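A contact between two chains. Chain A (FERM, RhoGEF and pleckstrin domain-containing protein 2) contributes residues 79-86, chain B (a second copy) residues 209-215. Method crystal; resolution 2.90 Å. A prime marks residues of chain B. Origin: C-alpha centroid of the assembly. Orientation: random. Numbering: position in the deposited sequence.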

# COMPACT_ATOMS: atom_id res chain seq x y z
N PRO A 79 3.02 -8.95 -22.21
CA PRO A 79 3.22 -9.52 -23.55
C PRO A 79 4.42 -8.86 -24.22
O PRO A 79 4.59 -7.64 -24.14
CB PRO A 79 1.93 -9.16 -24.28
CG PRO A 79 1.52 -7.87 -23.65
CD PRO A 79 1.95 -7.95 -22.19
N SER A 80 5.27 -9.65 -24.84
CA SER A 80 6.50 -9.11 -25.36
C SER A 80 6.61 -9.55 -26.80
O SER A 80 6.24 -10.69 -27.13
CB SER A 80 7.69 -9.62 -24.54
OG SER A 80 7.46 -9.62 -23.12
N SER A 81 7.07 -8.64 -27.66
CA SER A 81 7.38 -9.00 -29.03
C SER A 81 8.44 -10.08 -29.01
O SER A 81 9.32 -10.05 -28.14
CB SER A 81 7.91 -7.80 -29.80
OG SER A 81 6.88 -6.88 -30.08
N ALA A 82 8.37 -11.02 -29.94
CA ALA A 82 9.28 -12.16 -29.92
C ALA A 82 10.74 -11.77 -29.76
O ALA A 82 11.46 -12.38 -28.97
CB ALA A 82 9.09 -13.00 -31.16
N HIS A 83 11.18 -10.74 -30.47
CA HIS A 83 12.58 -10.34 -30.39
C HIS A 83 13.01 -9.77 -29.03
O HIS A 83 14.20 -9.70 -28.74
CB HIS A 83 12.95 -9.36 -31.50
CG HIS A 83 12.31 -8.03 -31.36
ND1 HIS A 83 11.03 -7.77 -31.78
CD2 HIS A 83 12.78 -6.87 -30.83
CE1 HIS A 83 10.73 -6.51 -31.52
NE2 HIS A 83 11.77 -5.94 -30.94
N LEU A 84 12.07 -9.39 -28.18
CA LEU A 84 12.43 -8.86 -26.86
C LEU A 84 12.19 -9.86 -25.75
O LEU A 84 12.57 -9.62 -24.60
CB LEU A 84 11.64 -7.59 -26.53
CG LEU A 84 11.64 -6.45 -27.55
CD1 LEU A 84 10.54 -5.50 -27.20
CD2 LEU A 84 12.95 -5.75 -27.53
N LYS A 85 11.56 -10.98 -26.11
CA LYS A 85 11.12 -11.98 -25.15
C LYS A 85 12.27 -12.47 -24.28
O LYS A 85 12.13 -12.62 -23.09
CB LYS A 85 10.43 -13.14 -25.89
CG LYS A 85 9.29 -13.80 -25.13
CD LYS A 85 8.51 -14.78 -26.02
CE LYS A 85 7.53 -14.06 -26.97
NZ LYS A 85 6.25 -14.82 -27.20
N GLY A 86 13.43 -12.67 -24.88
CA GLY A 86 14.56 -13.18 -24.13
C GLY A 86 15.19 -12.19 -23.18
O GLY A 86 15.69 -12.59 -22.13
N THR B 209 -2.27 -17.11 -27.13
CA THR B 209 -2.70 -15.73 -27.19
C THR B 209 -1.55 -14.80 -27.50
O THR B 209 -1.65 -13.97 -28.40
CB THR B 209 -3.35 -15.25 -25.89
OG1 THR B 209 -4.19 -16.28 -25.34
CG2 THR B 209 -4.16 -14.01 -26.18
N GLU B 210 -0.46 -14.94 -26.75
CA GLU B 210 0.69 -14.06 -26.91
C GLU B 210 1.30 -14.27 -28.29
O GLU B 210 1.86 -13.35 -28.88
CB GLU B 210 1.72 -14.23 -25.78
CG GLU B 210 2.01 -15.67 -25.37
CD GLU B 210 3.02 -15.81 -24.21
OE1 GLU B 210 2.69 -15.44 -23.05
OE2 GLU B 210 4.15 -16.32 -24.47
N LEU B 211 1.14 -15.49 -28.81
CA LEU B 211 1.62 -15.82 -30.13
C LEU B 211 0.74 -15.25 -31.22
O LEU B 211 1.22 -14.90 -32.31
CB LEU B 211 1.70 -17.33 -30.31
CG LEU B 211 2.90 -18.08 -29.73
CD1 LEU B 211 2.89 -19.54 -30.18
CD2 LEU B 211 4.19 -17.40 -30.11
N GLN B 212 -0.56 -15.17 -30.94
CA GLN B 212 -1.49 -14.70 -31.95
C GLN B 212 -1.47 -13.17 -31.99
O GLN B 212 -1.66 -12.56 -33.05
CB GLN B 212 -2.89 -15.23 -31.67
CG GLN B 212 -3.72 -15.50 -32.92
CD GLN B 212 -4.89 -16.43 -32.65
OE1 GLN B 212 -4.97 -17.06 -31.58
NE2 GLN B 212 -5.82 -16.52 -33.60
N ARG B 213 -1.21 -12.59 -30.81
CA ARG B 213 -1.08 -11.14 -30.62
C ARG B 213 0.14 -10.55 -31.33
O ARG B 213 0.28 -9.33 -31.41
CB ARG B 213 -1.01 -10.82 -29.11
N ASP B 214 1.00 -11.41 -31.87
CA ASP B 214 2.34 -11.02 -32.30
C ASP B 214 2.78 -11.87 -33.51
O ASP B 214 3.54 -12.83 -33.39
CB ASP B 214 3.27 -11.20 -31.08
CG ASP B 214 4.74 -10.94 -31.38
OD1 ASP B 214 5.08 -10.03 -32.17
OD2 ASP B 214 5.57 -11.66 -30.78
N LEU B 215 2.28 -11.52 -34.69
CA LEU B 215 2.61 -12.28 -35.90
C LEU B 215 3.44 -11.41 -36.82
O LEU B 215 3.27 -10.21 -36.81
CB LEU B 215 1.33 -12.66 -36.64
CG LEU B 215 0.17 -13.34 -35.93
CD1 LEU B 215 -1.03 -13.26 -36.80
CD2 LEU B 215 0.50 -14.77 -35.66

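How do the two backbones come together? Chain A brings a loop that turns into a helix, and chain B brings the end portion of a helix and the loop that follows it. The CA atoms of Ser81 and Asp214′ mark the nearest approach of the two backbones, 6.3 Å apart. Asp214′ spans the gap with its side chain to reach the chain A backbone, whereas in the pair of Lys85 and Glu210′ both side chains reach across. The contact is small, with 231 Å² buried in total over both sides. Three residues cover most of it: Asp214′ loses 60 Å² to the other stretch, Lys85 52 Å² and Glu210′ 41 Å². All three point their CA-to-CB bonds toward the opposing stretch, and all three carry a charge, which gives the contact a polar character.

What does Asp214′ find on chain A? Its side chain, with chi1 in the t rotamer, extends to the chain A backbone at Ala82. There the amide of Ala82 donates a hydrogen bond to the carboxylate, with Ala82 N and Asp214′ OD2 3.0 Å apart. The N-H...O angle of 131° is well short of linear, so the length is good but the alignment is only moderate. A negatively charged carboxylate oxygen is a good acceptor for a backbone amide. The same oxygen also rests against carbon: Asp214′ OD2 is 3.7 Å from Ser81 CA and 3.8 Å from Ala82 CB. These are van der Waals approaches beside the hydrogen bond. The hydroxyl of Ser81 is farther off, with its OG 4.2 Å from Asp214′ OD1, too far for a hydrogen bond.

How does Lys85 reach the other copy? It lies on the helix of chain A, three residues beyond the amide that Asp214′ engages, and its backbone N bonds to Ala82 O at 3.2 Å. Its long side chain carries the ammonium group across to Glu210′, on the helix of chain B. Lys85 NZ and Glu210′ OE2 form a salt bridge, but a long one at 3.8 Å, so the attraction is chiefly electrostatic. Glu210′ extends with chi1 p and chi2 t, and its other oxygen, OE1, is hydrogen-bonded elsewhere in the structure.

What else surrounds these two polar links? Leu211′ points its CA-to-CB bond away, yet the end of its side chain comes nearer, and its CD2 lies 4.4 Å from Lys85 NZ. This is a loose contact. On chain B, the backbone bond from Arg213′ N to Thr209′ O, 2.8 Å long, ties the start of the stretch to the residue just before Asp214′. The side chain of Arg213′ is not modelled beyond CB, so its part in the contact cannot be judged.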